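PDB 6DSP: autoinducer 2-binding protein LsrB from Clostridium saccharobutylicum DSM 13864, which binds the quorum-sensing signal autoinducer-2 as a receptor of the LsrB family, built on a two-lobed periplasmic-binding-protein fold. Local coordinates for residues S116-M121 with T324-V329; M121-T126 with S313-K318; G280-Y285 with E300-G305; E308-S313 with V328-E333. All blocks are in the same frame, centred on the assembly; numbering follows the deposited sequence.

Interaction 1: residues S116-M121 with T324-V329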
loop_
_atom_site.group_PDB
_atom_site.type_symbol
_atom_site.label_atom_id
_atom_site.label_comp_id
_atom_site.label_asym_id
_atom_site.label_seq_id
_atom_site.Cartn_x
_atom_site.Cartn_y
_atom_site.Cartn_z
ATOM N N SER A 116 12.171 15.164 1.794
ATOM C CA SER A 116 13.164 16.092 1.264
ATOM C C SER A 116 13.697 15.667 -0.104
ATOM O O SER A 116 14.368 16.479 -0.774
ATOM C CB SER A 116 14.315 16.248 2.261
ATOM O OG SER A 116 15.089 15.046 2.301
ATOM N N VAL A 117 13.376 14.451 -0.563
ATOM C CA VAL A 117 13.899 13.986 -1.846
ATOM C C VAL A 117 12.793 13.644 -2.837
ATOM O O VAL A 117 13.054 13.009 -3.859
ATOM C CB VAL A 117 14.930 12.851 -1.707
ATOM C CG1 VAL A 117 16.052 13.280 -0.769
ATOM C CG2 VAL A 117 14.304 11.549 -1.234
ATOM N N ARG A 118 11.560 14.077 -2.585
ATOM C CA ARG A 118 10.517 13.991 -3.601
ATOM C C ARG A 118 9.604 15.207 -3.467
ATOM O O ARG A 118 9.542 15.851 -2.412
ATOM C CB ARG A 118 9.710 12.688 -3.457
ATOM C CG ARG A 118 9.047 12.443 -2.027
ATOM C CD ARG A 118 7.732 13.124 -1.959
ATOM N NE ARG A 118 7.051 12.819 -0.688
ATOM C CZ ARG A 118 6.519 13.769 0.075
ATOM N NH1 ARG A 118 6.601 15.058 -0.278
ATOM N NH2 ARG A 118 5.864 13.413 1.154
ATOM N N LYS A 119 8.871 15.508 -4.537
ATOM C CA LYS A 119 8.008 16.685 -4.572
ATOM C C LYS A 119 6.617 16.391 -4.023
ATOM O O LYS A 119 6.211 16.973 -3.026
ATOM C CB LYS A 119 7.967 17.325 -5.977
ATOM C CG LYS A 119 9.362 17.686 -6.544
ATOM C CD LYS A 119 10.300 18.236 -5.475
ATOM C CE LYS A 119 9.869 19.579 -4.939
ATOM N NZ LYS A 119 10.793 20.105 -3.819
ATOM N N VAL A 120 5.905 15.468 -4.624
ATOM C CA VAL A 120 4.560 15.126 -4.200
ATOM C C VAL A 120 4.492 13.619 -4.001
ATOM O O VAL A 120 5.064 12.840 -4.783
ATOM C CB VAL A 120 3.531 15.542 -5.269
ATOM C CG1 VAL A 120 2.129 15.014 -4.941
ATOM C CG2 VAL A 120 3.494 17.063 -5.387
ATOM N N MET A 121 3.793 13.210 -2.955
ATOM C CA MET A 121 3.410 11.821 -2.682
ATOM C C MET A 121 1.903 11.672 -2.890
ATOM O O MET A 121 1.148 12.493 -2.367
ATOM C CB MET A 121 3.734 11.520 -1.219
ATOM C CG MET A 121 3.087 10.269 -0.642
ATOM S SD MET A 121 3.710 8.737 -1.362
ATOM C CE MET A 121 2.686 7.612 -0.435
ATOM N N THR A 324 7.264 24.213 1.430
ATOM C CA THR A 324 5.934 24.058 0.865
ATOM C C THR A 324 5.946 23.517 -0.557
ATOM O O THR A 324 4.870 23.337 -1.122
ATOM C CB THR A 324 5.128 25.351 0.919
ATOM O OG1 THR A 324 5.822 26.303 0.134
ATOM C CG2 THR A 324 4.961 25.865 2.355
ATOM N N SER A 325 7.114 23.231 -1.146
ATOM C CA SER A 325 7.155 22.545 -2.432
ATOM C C SER A 325 7.110 21.034 -2.271
ATOM O O SER A 325 7.191 20.307 -3.272
ATOM C CB SER A 325 8.407 22.916 -3.213
ATOM O OG SER A 325 9.586 22.386 -2.626
ATOM N N SER A 326 6.961 20.543 -1.046
ATOM C CA SER A 326 6.946 19.110 -0.765
ATOM C C SER A 326 5.626 18.816 -0.062
ATOM O O SER A 326 5.348 19.421 0.975
ATOM C CB SER A 326 8.141 18.761 0.125
ATOM O OG SER A 326 8.072 17.399 0.522
ATOM N N GLY A 327 4.817 17.915 -0.605
ATOM C CA GLY A 327 3.512 17.680 -0.019
ATOM C C GLY A 327 2.867 16.393 -0.490
ATOM O O GLY A 327 3.475 15.592 -1.211
ATOM N N VAL A 328 1.606 16.217 -0.088
ATOM C CA VAL A 328 0.896 14.946 -0.219
ATOM C C VAL A 328 -0.480 15.184 -0.826
ATOM O O VAL A 328 -1.204 16.101 -0.411
ATOM C CB VAL A 328 0.744 14.297 1.180
ATOM C CG1 VAL A 328 -0.149 13.048 1.132
ATOM C CG2 VAL A 328 2.096 14.002 1.810
ATOM N N VAL A 329 -0.881 14.316 -1.754
ATOM C CA VAL A 329 -2.257 14.256 -2.241
ATOM C C VAL A 329 -2.850 12.963 -1.702
ATOM O O VAL A 329 -2.239 11.899 -1.840
ATOM C CB VAL A 329 -2.294 14.280 -3.778
ATOM C CG1 VAL A 329 -3.684 13.965 -4.286
ATOM C CG2 VAL A 329 -1.812 15.635 -4.288
#
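M121 and G327 make the middle bond of a tightly joined backbone pair: M121 N donates to G327 O at 3.0 Å, in the plane of that carbonyl. G327 N reaches K119 O at 2.9 Å and V329 N reaches M121 O at 2.8 Å, so the chains run parallel, V120 level with G327 and M121 with V328. Each acceptor oxygen also has a CA-H close by, as where V120 CA lies 3.2 Å from G327 O. On the face turned to helix 273-288, V120 CG1 touches V329 CG2 at 4.0 Å, while I287 and M279 pack against these valines. The M121 and V328 face carries the buried R118 guanidinium. With chi1 at 56°, CG sits between the backbone N and the carbonyl carbon; the chain then bends at chi2, and the guanidinium comes to lie with G327 O over one face and NH2 3.9 Å from V328 CG2. Its charge is met by D112 in a salt bridge, and N312 takes a further hydrogen bond from NH2. The looser end is partly exposed: K119, bent at chi2 and chi3, hands NZ to S325 OG at 2.8 Å, an oxygen also bonded to D323. Two neighbouring parallel strands so far apart in sequence are characteristic of the type I periplasmic-binding-protein fold, whose chain visits the second lobe and then returns to the first.

Interaction 2: residues M121-T126 with S313-K318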
loop_
_atom_site.group_PDB
_atom_site.type_symbol
_atom_site.label_atom_id
_atom_site.label_comp_id
_atom_site.label_asym_id
_atom_site.label_seq_id
_atom_site.Cartn_x
_atom_site.Cartn_y
_atom_site.Cartn_z
ATOM N N MET A 121 3.793 13.210 -2.955
ATOM C CA MET A 121 3.410 11.821 -2.682
ATOM C C MET A 121 1.903 11.672 -2.890
ATOM O O MET A 121 1.148 12.493 -2.367
ATOM C CB MET A 121 3.734 11.520 -1.219
ATOM C CG MET A 121 3.087 10.269 -0.642
ATOM S SD MET A 121 3.710 8.737 -1.362
ATOM C CE MET A 121 2.686 7.612 -0.435
ATOM N N VAL A 122 1.465 10.679 -3.684
ATOM C CA VAL A 122 0.046 10.347 -3.807
ATOM C C VAL A 122 -0.261 9.143 -2.933
ATOM O O VAL A 122 0.140 8.005 -3.225
ATOM C CB VAL A 122 -0.402 10.127 -5.257
ATOM C CG1 VAL A 122 -1.883 9.795 -5.276
ATOM C CG2 VAL A 122 -0.133 11.404 -6.060
ATOM N N SER A 123 -0.961 9.406 -1.826
ATOM C CA SER A 123 -1.171 8.402 -0.794
ATOM C C SER A 123 -2.629 7.957 -0.717
ATOM O O SER A 123 -3.557 8.776 -0.803
ATOM C CB SER A 123 -0.755 8.972 0.564
ATOM O OG SER A 123 -1.035 8.041 1.598
ATOM N N GLN A 124 -2.813 6.664 -0.454
ATOM C CA GLN A 124 -4.115 6.055 -0.293
ATOM C C GLN A 124 -4.816 6.433 1.015
ATOM O O GLN A 124 -6.011 6.141 1.154
ATOM C CB GLN A 124 -3.992 4.524 -0.363
ATOM C CG GLN A 124 -2.963 3.890 0.591
ATOM C CD GLN A 124 -1.574 3.718 -0.016
ATOM O OE1 GLN A 124 -1.048 4.641 -0.649
ATOM N NE2 GLN A 124 -0.943 2.584 0.231
ATOM N N GLY A 125 -4.134 7.053 1.973
ATOM C CA GLY A 125 -4.806 7.493 3.188
ATOM C C GLY A 125 -3.812 7.773 4.285
ATOM O O GLY A 125 -2.621 7.467 4.181
ATOM N N THR A 126 -4.318 8.392 5.362
ATOM C CA THR A 126 -3.434 8.626 6.493
ATOM C C THR A 126 -3.206 7.312 7.233
ATOM O O THR A 126 -4.035 6.385 7.168
ATOM C CB THR A 126 -4.032 9.652 7.451
ATOM O OG1 THR A 126 -5.181 9.062 8.073
ATOM C CG2 THR A 126 -4.435 10.950 6.711
ATOM N N SER A 313 2.991 16.454 6.961
ATOM C CA SER A 313 2.598 15.939 8.257
ATOM C C SER A 313 1.213 15.281 8.262
ATOM O O SER A 313 0.882 14.641 9.268
ATOM C CB SER A 313 2.666 17.054 9.296
ATOM O OG SER A 313 1.854 18.146 8.923
ATOM N N VAL A 314 0.428 15.339 7.172
ATOM C CA VAL A 314 -0.783 14.508 7.143
ATOM C C VAL A 314 -0.462 13.023 7.203
ATOM O O VAL A 314 -1.318 12.223 7.604
ATOM C CB VAL A 314 -1.715 14.841 5.949
ATOM C CG1 VAL A 314 -2.104 16.304 5.933
ATOM C CG2 VAL A 314 -1.147 14.372 4.586
ATOM N N LEU A 315 0.742 12.619 6.788
ATOM C CA LEU A 315 1.133 11.215 6.865
ATOM C C LEU A 315 2.011 10.886 8.076
ATOM O O LEU A 315 2.300 9.701 8.305
ATOM C CB LEU A 315 1.858 10.789 5.578
ATOM C CG LEU A 315 1.046 10.884 4.268
ATOM C CD1 LEU A 315 1.876 10.339 3.113
ATOM C CD2 LEU A 315 -0.266 10.141 4.354
ATOM N N ASP A 316 2.457 11.877 8.831
ATOM C CA ASP A 316 3.359 11.671 9.964
ATOM C C ASP A 316 3.384 12.991 10.714
ATOM O O ASP A 316 3.932 13.949 10.203
ATOM C CB ASP A 316 4.779 11.325 9.476
ATOM C CG ASP A 316 5.756 11.087 10.634
ATOM O OD1 ASP A 316 5.414 11.415 11.794
ATOM O OD2 ASP A 316 6.853 10.540 10.396
ATOM N N PRO A 317 2.810 13.076 11.911
ATOM C CA PRO A 317 2.756 14.367 12.595
ATOM C C PRO A 317 4.127 14.931 12.905
ATOM O O PRO A 317 4.227 16.134 13.153
ATOM C CB PRO A 317 1.975 14.051 13.876
ATOM C CG PRO A 317 1.461 12.712 13.738
ATOM C CD PRO A 317 2.139 11.991 12.646
ATOM N N LYS A 318 5.172 14.100 12.939
ATOM C CA LYS A 318 6.523 14.581 13.183
ATOM C C LYS A 318 7.192 15.145 11.929
ATOM O O LYS A 318 8.323 15.629 12.035
ATOM C CB LYS A 318 7.420 13.445 13.717
ATOM C CG LYS A 318 6.868 12.589 14.857
ATOM C CD LYS A 318 6.788 13.315 16.164
ATOM C CE LYS A 318 6.287 12.419 17.320
ATOM N NZ LYS A 318 4.789 12.204 17.367
#
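No aromatic ring enters the contact of L315 with M121, S123 and G125; the flat groups that meet side chains here are peptide units. L315 CD2 rests 3.6 Å from the carbonyl oxygen of G125, and T126 CG2 comes 3.5 Å from the carbonyl oxygen of V314. The D316 carboxylate turns to its own loop instead: K318 N approaches OD1 from above the carboxylate plane, 48° out of it, forming an Asx turn. L315 is the wedge. Its CG lies anti to the carbonyl carbon (chi1 -61°), and the forked end reaches over the end of strand 120-123. CD1 meets M121 CG at 3.9 Å, the two side chains crossing at about a right angle, and CD2 lies 3.5 Å from S123 OG. That hydroxyl is held from within its own segment, since G125 N donates to S123 OG at 3.3 Å in a nearly straight bond, an ST turn. The turn carries the chain from strand 120-123 to helix 127-144, a connection that leads out of the first lobe's sheet towards the second lobe. Q124, whose CB points away from the 313-318 loop, touches the bound autoinducer and is hydrogen-bonded to D110 and Q276. T126 is the N-cap residue of helix 127-144; its OG1 caps a backbone N in the first turn, while T126 N is paired with Q129 OE1. V328 and D112 also touch the L315 side chain, V328 CG2 at the CD1 methyl, and V314 continues the apolar cover over V328 and L330.

Interaction 3: residues G280-Y285 with E300-G305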
loop_
_atom_site.group_PDB
_atom_site.type_symbol
_atom_site.label_atom_id
_atom_site.label_comp_id
_atom_site.label_asym_id
_atom_site.label_seq_id
_atom_site.Cartn_x
_atom_site.Cartn_y
_atom_site.Cartn_z
ATOM N N GLY A 280 -0.480 9.700 -9.435
ATOM C CA GLY A 280 0.938 9.886 -9.182
ATOM C C GLY A 280 1.685 10.264 -10.442
ATOM O O GLY A 280 2.504 11.185 -10.448
ATOM N N CYS A 281 1.383 9.570 -11.531
ATOM C CA CYS A 281 2.031 9.889 -12.799
ATOM C C CYS A 281 1.602 11.249 -13.318
ATOM O O CYS A 281 2.422 11.984 -13.883
ATOM C CB CYS A 281 1.726 8.809 -13.831
ATOM S SG CYS A 281 2.539 7.239 -13.457
ATOM N N TYR A 282 0.334 11.626 -13.116
ATOM C CA TYR A 282 -0.107 12.956 -13.528
ATOM C C TYR A 282 0.648 14.056 -12.774
ATOM O O TYR A 282 1.074 15.060 -13.375
ATOM C CB TYR A 282 -1.617 13.151 -13.323
ATOM C CG TYR A 282 -2.048 14.460 -13.934
ATOM C CD1 TYR A 282 -2.394 14.536 -15.275
ATOM C CD2 TYR A 282 -2.035 15.643 -13.189
ATOM C CE1 TYR A 282 -2.744 15.746 -15.865
ATOM C CE2 TYR A 282 -2.388 16.872 -13.779
ATOM C CZ TYR A 282 -2.743 16.906 -15.121
ATOM O OH TYR A 282 -3.111 18.087 -15.748
ATOM N N MET A 283 0.805 13.905 -11.451
ATOM C CA MET A 283 1.528 14.924 -10.689
ATOM C C MET A 283 2.959 15.054 -11.185
ATOM O O MET A 283 3.482 16.169 -11.302
ATOM C CB MET A 283 1.490 14.599 -9.197
ATOM C CG MET A 283 0.060 14.666 -8.594
ATOM S SD MET A 283 -0.826 16.243 -8.904
ATOM C CE MET A 283 0.298 17.394 -8.093
ATOM N N ALA A 284 3.623 13.918 -11.444
ATOM C CA ALA A 284 4.979 13.962 -11.993
ATOM C C ALA A 284 5.018 14.687 -13.343
ATOM O O ALA A 284 5.875 15.538 -13.567
ATOM C CB ALA A 284 5.507 12.552 -12.125
ATOM N N TYR A 285 4.077 14.370 -14.234
ATOM C CA TYR A 285 3.995 15.006 -15.548
ATOM C C TYR A 285 3.708 16.493 -15.417
ATOM O O TYR A 285 4.301 17.318 -16.119
ATOM C CB TYR A 285 2.889 14.325 -16.345
ATOM C CG TYR A 285 2.300 15.152 -17.451
ATOM C CD1 TYR A 285 2.943 15.263 -18.679
ATOM C CD2 TYR A 285 1.071 15.774 -17.291
ATOM C CE1 TYR A 285 2.395 16.022 -19.717
ATOM C CE2 TYR A 285 0.506 16.530 -18.321
ATOM C CZ TYR A 285 1.180 16.648 -19.524
ATOM O OH TYR A 285 0.612 17.393 -20.534
ATOM N N GLU A 300 -6.667 20.687 -10.915
ATOM C CA GLU A 300 -7.691 19.932 -11.626
ATOM C C GLU A 300 -7.006 18.890 -12.498
ATOM O O GLU A 300 -6.354 19.235 -13.489
ATOM C CB GLU A 300 -8.538 20.875 -12.480
ATOM C CG GLU A 300 -9.441 20.170 -13.472
ATOM C CD GLU A 300 -10.414 19.220 -12.799
ATOM O OE1 GLU A 300 -10.589 18.091 -13.306
ATOM O OE2 GLU A 300 -11.008 19.603 -11.766
ATOM N N ILE A 301 -7.147 17.617 -12.139
ATOM C CA ILE A 301 -6.616 16.515 -12.936
ATOM C C ILE A 301 -7.712 16.081 -13.909
ATOM O O ILE A 301 -8.726 15.524 -13.463
ATOM C CB ILE A 301 -6.170 15.354 -12.042
ATOM C CG1 ILE A 301 -5.085 15.844 -11.074
ATOM C CG2 ILE A 301 -5.702 14.182 -12.890
ATOM C CD1 ILE A 301 -4.561 14.768 -10.155
ATOM N N PRO A 302 -7.551 16.301 -15.215
ATOM C CA PRO A 302 -8.659 16.060 -16.151
ATOM C C PRO A 302 -9.201 14.644 -16.022
ATOM O O PRO A 302 -8.444 13.673 -15.997
ATOM C CB PRO A 302 -8.019 16.287 -17.523
ATOM C CG PRO A 302 -6.845 17.154 -17.263
ATOM C CD PRO A 302 -6.334 16.760 -15.899
ATOM N N THR A 303 -10.528 14.537 -15.945
ATOM C CA THR A 303 -11.303 13.293 -15.835
ATOM C C THR A 303 -11.168 12.580 -14.493
ATOM O O THR A 303 -11.780 11.515 -14.313
ATOM C CB THR A 303 -11.081 12.306 -16.996
ATOM O OG1 THR A 303 -9.852 11.590 -16.808
ATOM C CG2 THR A 303 -11.039 13.045 -18.322
ATOM N N VAL A 304 -10.398 13.115 -13.552
ATOM C CA VAL A 304 -10.277 12.561 -12.214
ATOM C C VAL A 304 -10.941 13.460 -11.183
ATOM O O VAL A 304 -11.790 13.015 -10.414
ATOM C CB VAL A 304 -8.801 12.294 -11.854
ATOM C CG1 VAL A 304 -8.704 11.871 -10.394
ATOM C CG2 VAL A 304 -8.235 11.227 -12.771
ATOM N N GLY A 305 -10.584 14.731 -11.172
ATOM C CA GLY A 305 -11.170 15.703 -10.287
ATOM C C GLY A 305 -10.094 16.606 -9.739
ATOM O O GLY A 305 -8.925 16.539 -10.135
HETATM O O HOH W 1 -4.153 20.249 -14.442
#
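Y282 and I301 bury the larger part of this contact, with P302 third. The Y282 side chain leaves helix 273-288 with CG anti to the backbone N (chi1 -172°), and its ring is laid against the end of strand 298-301. I301 CG2 stands over one face of the ring in a CH-pi contact, 4.0 Å from the centroid and 18° off the ring normal, displaced towards CG. The other branch of I301 runs beside it, CG1 reaching Y282 CD2 at 3.7 Å, so CG2 sits over the ring near CG while CG1 lies by the CD2-CE2 side. P302 meets the phenol end: its CD lies 3.7 Å from Y282 CZ and 3.5 Å from Y282 OH, the proline and tyrosine side chains crossing at about a right angle. The phenol oxygen does not bond to the strand directly; a water lies 2.7 Å from Y282 OH and donates to E300 O at 2.6 Å, bridging helix and strand. M283 adds a light touch, SD to I301 CD1 at 4.2 Å. Past I301 the chain turns back, and V304 N and G305 N both donate to I301 O, a classic beta bulge next to the turn of the hairpin. W50 of helix 34-50 packs edge-to-face on Y282, touches I301 and bonds through NE1 to P302 O. The contact thus seats helix 273-288 against the outermost strand 298-301 of the first lobe's mixed sheet, with C281 and A284 of the same helix turned to strand 23-27.

Interaction 4: residues E308-S313 with V328-E333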
loop_
_atom_site.group_PDB
_atom_site.type_symbol
_atom_site.label_atom_id
_atom_site.label_comp_id
_atom_site.label_asym_id
_atom_site.label_seq_id
_atom_site.Cartn_x
_atom_site.Cartn_y
_atom_site.Cartn_z
ATOM N N GLU A 308 -6.158 18.540 -3.673
ATOM C CA GLU A 308 -5.528 19.562 -2.848
ATOM C C GLU A 308 -4.207 19.018 -2.325
ATOM O O GLU A 308 -4.166 17.912 -1.776
ATOM C CB GLU A 308 -6.438 19.980 -1.683
ATOM C CG GLU A 308 -5.823 21.100 -0.860
ATOM C CD GLU A 308 -6.603 21.408 0.391
ATOM O OE1 GLU A 308 -7.725 20.881 0.525
ATOM O OE2 GLU A 308 -6.088 22.169 1.245
ATOM N N VAL A 309 -3.135 19.788 -2.479
ATOM C CA VAL A 309 -1.840 19.367 -1.940
ATOM C C VAL A 309 -1.795 19.696 -0.453
ATOM O O VAL A 309 -1.956 20.854 -0.055
ATOM C CB VAL A 309 -0.676 20.031 -2.684
ATOM C CG1 VAL A 309 0.677 19.504 -2.173
ATOM C CG2 VAL A 309 -0.816 19.776 -4.182
ATOM N N MET A 310 -1.561 18.677 0.368
ATOM C CA MET A 310 -1.543 18.757 1.821
ATOM C C MET A 310 -0.119 18.773 2.346
ATOM O O MET A 310 0.805 18.304 1.672
ATOM C CB MET A 310 -2.249 17.534 2.429
ATOM C CG MET A 310 -3.565 17.202 1.753
ATOM S SD MET A 310 -4.726 18.566 1.757
ATOM C CE MET A 310 -4.982 18.693 3.512
ATOM N N PRO A 311 0.113 19.259 3.562
ATOM C CA PRO A 311 1.469 19.174 4.138
ATOM C C PRO A 311 1.889 17.734 4.387
ATOM O O PRO A 311 1.066 16.836 4.583
ATOM C CB PRO A 311 1.344 19.937 5.465
ATOM C CG PRO A 311 -0.047 20.059 5.730
ATOM C CD PRO A 311 -0.849 19.889 4.478
ATOM N N ASN A 312 3.208 17.536 4.419
ATOM C CA ASN A 312 3.758 16.202 4.650
ATOM C C ASN A 312 3.275 15.606 5.970
ATOM O O ASN A 312 3.153 14.376 6.097
ATOM C CB ASN A 312 5.275 16.279 4.659
ATOM C CG ASN A 312 5.826 16.499 3.274
ATOM O OD1 ASN A 312 5.269 16.021 2.284
ATOM N ND2 ASN A 312 6.907 17.249 3.201
ATOM N N SER A 313 2.991 16.454 6.961
ATOM C CA SER A 313 2.598 15.939 8.257
ATOM C C SER A 313 1.213 15.281 8.262
ATOM O O SER A 313 0.882 14.641 9.268
ATOM C CB SER A 313 2.666 17.054 9.296
ATOM O OG SER A 313 1.854 18.146 8.923
ATOM N N VAL A 328 1.606 16.217 -0.088
ATOM C CA VAL A 328 0.896 14.946 -0.219
ATOM C C VAL A 328 -0.480 15.184 -0.826
ATOM O O VAL A 328 -1.204 16.101 -0.411
ATOM C CB VAL A 328 0.744 14.297 1.180
ATOM C CG1 VAL A 328 -0.149 13.048 1.132
ATOM C CG2 VAL A 328 2.096 14.002 1.810
ATOM N N VAL A 329 -0.881 14.316 -1.754
ATOM C CA VAL A 329 -2.257 14.256 -2.241
ATOM C C VAL A 329 -2.850 12.963 -1.702
ATOM O O VAL A 329 -2.239 11.899 -1.840
ATOM C CB VAL A 329 -2.294 14.280 -3.778
ATOM C CG1 VAL A 329 -3.684 13.965 -4.286
ATOM C CG2 VAL A 329 -1.812 15.635 -4.288
ATOM N N LEU A 330 -4.021 13.054 -1.067
ATOM C CA LEU A 330 -4.708 11.904 -0.478
ATOM C C LEU A 330 -5.860 11.434 -1.362
ATOM O O LEU A 330 -6.676 12.247 -1.814
ATOM C CB LEU A 330 -5.279 12.309 0.892
ATOM C CG LEU A 330 -4.210 12.505 1.978
ATOM C CD1 LEU A 330 -4.755 13.264 3.193
ATOM C CD2 LEU A 330 -3.587 11.171 2.382
ATOM N N LEU A 331 -5.987 10.115 -1.538
ATOM C CA LEU A 331 -7.191 9.597 -2.172
ATOM C C LEU A 331 -8.407 9.905 -1.300
ATOM O O LEU A 331 -8.337 9.788 -0.065
ATOM C CB LEU A 331 -7.089 8.084 -2.310
ATOM C CG LEU A 331 -6.054 7.568 -3.303
ATOM C CD1 LEU A 331 -6.249 6.071 -3.431
ATOM C CD2 LEU A 331 -6.163 8.265 -4.660
ATOM N N PRO A 332 -9.543 10.259 -1.906
ATOM C CA PRO A 332 -10.730 10.593 -1.115
ATOM C C PRO A 332 -11.448 9.409 -0.502
ATOM O O PRO A 332 -12.276 9.612 0.393
ATOM C CB PRO A 332 -11.641 11.298 -2.132
ATOM C CG PRO A 332 -11.248 10.755 -3.442
ATOM C CD PRO A 332 -9.739 10.548 -3.337
ATOM N N GLU A 333 -11.212 8.188 -0.957
ATOM C CA GLU A 333 -11.962 7.091 -0.371
ATOM C C GLU A 333 -11.150 5.810 -0.399
ATOM O O GLU A 333 -10.230 5.651 -1.204
ATOM C CB GLU A 333 -13.353 6.895 -0.984
ATOM C CG GLU A 333 -13.356 6.173 -2.286
ATOM C CD GLU A 333 -14.738 6.178 -2.926
ATOM O OE1 GLU A 333 -15.625 6.905 -2.432
ATOM O OE2 GLU A 333 -14.929 5.461 -3.933
HETATM O O HOH W 2 -5.342 15.651 -0.933
#
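V328 O accepts the shortest direct polar bond here, from M310 N at 2.7 Å, with the donor tilted 20° from the carbonyl plane. The return bond, V328 N to M310 O at 2.8 Å, completes an antiparallel hydrogen-bonded pair. The same V328 oxygen is flanked by the M310 side chain, whose CB comes within 3.3 Å; the methionine bends at chi2 and chi3, and its end leads away from the strand after CG has touched L330 CD1 at 4.4 Å. Two residues along, the strands are joined by water: one molecule donates to E308 O at 2.7 Å and accepts from L330 N at 2.9 Å. V328 is the residue with the largest area buried by the contact. Its CG2 lies 3.8 Å from N312 OD1, the two side chains crossing obliquely. N312 sits just beyond the strand, in the 3-10 turn, with CG anti to the carbonyl carbon (chi1 -73°); its amide is used at both ends, OD1 accepting from R118 NH2 and ND2 bonding to S326 OG. On the reverse face V309 CG2 meets V329 CG2, and M279 of helix 273-288 packs on V329. Strand 327-330 is therefore bonded antiparallel to 305-311 along one edge and parallel to 120-123 along the other, the change of direction in the mixed sheet. The polar links between the segments are one hydrogen-bonded pair and a water bridge, while N312 satisfies polar groups of R118 and S326 beside apolar V328; the amide's dipole would be expected to complement the arginine's positive charge.

Overall arrangement
From the N terminus, strand 120-123 comes first: 116-121 waits for 324-329, and interaction 1 closes a loop of some two hundred residues that includes the four-stranded sheet of the second lobe. Interaction 2 starts at the shared M121 and closes within that span, when the loop 313-318 returns over the strand end. Inside both lies interaction 3, a short closure of helix 273-288 on strand 298-301. Strand 305-311 follows, and interaction 4 crosses interaction 2, because 308-313 precedes 313-318 while 328-333 comes after it. Interactions 1 and 4 share V328 and V329, placing strand 327-330 between 120-123 and 305-311 in the first lobe's sheet.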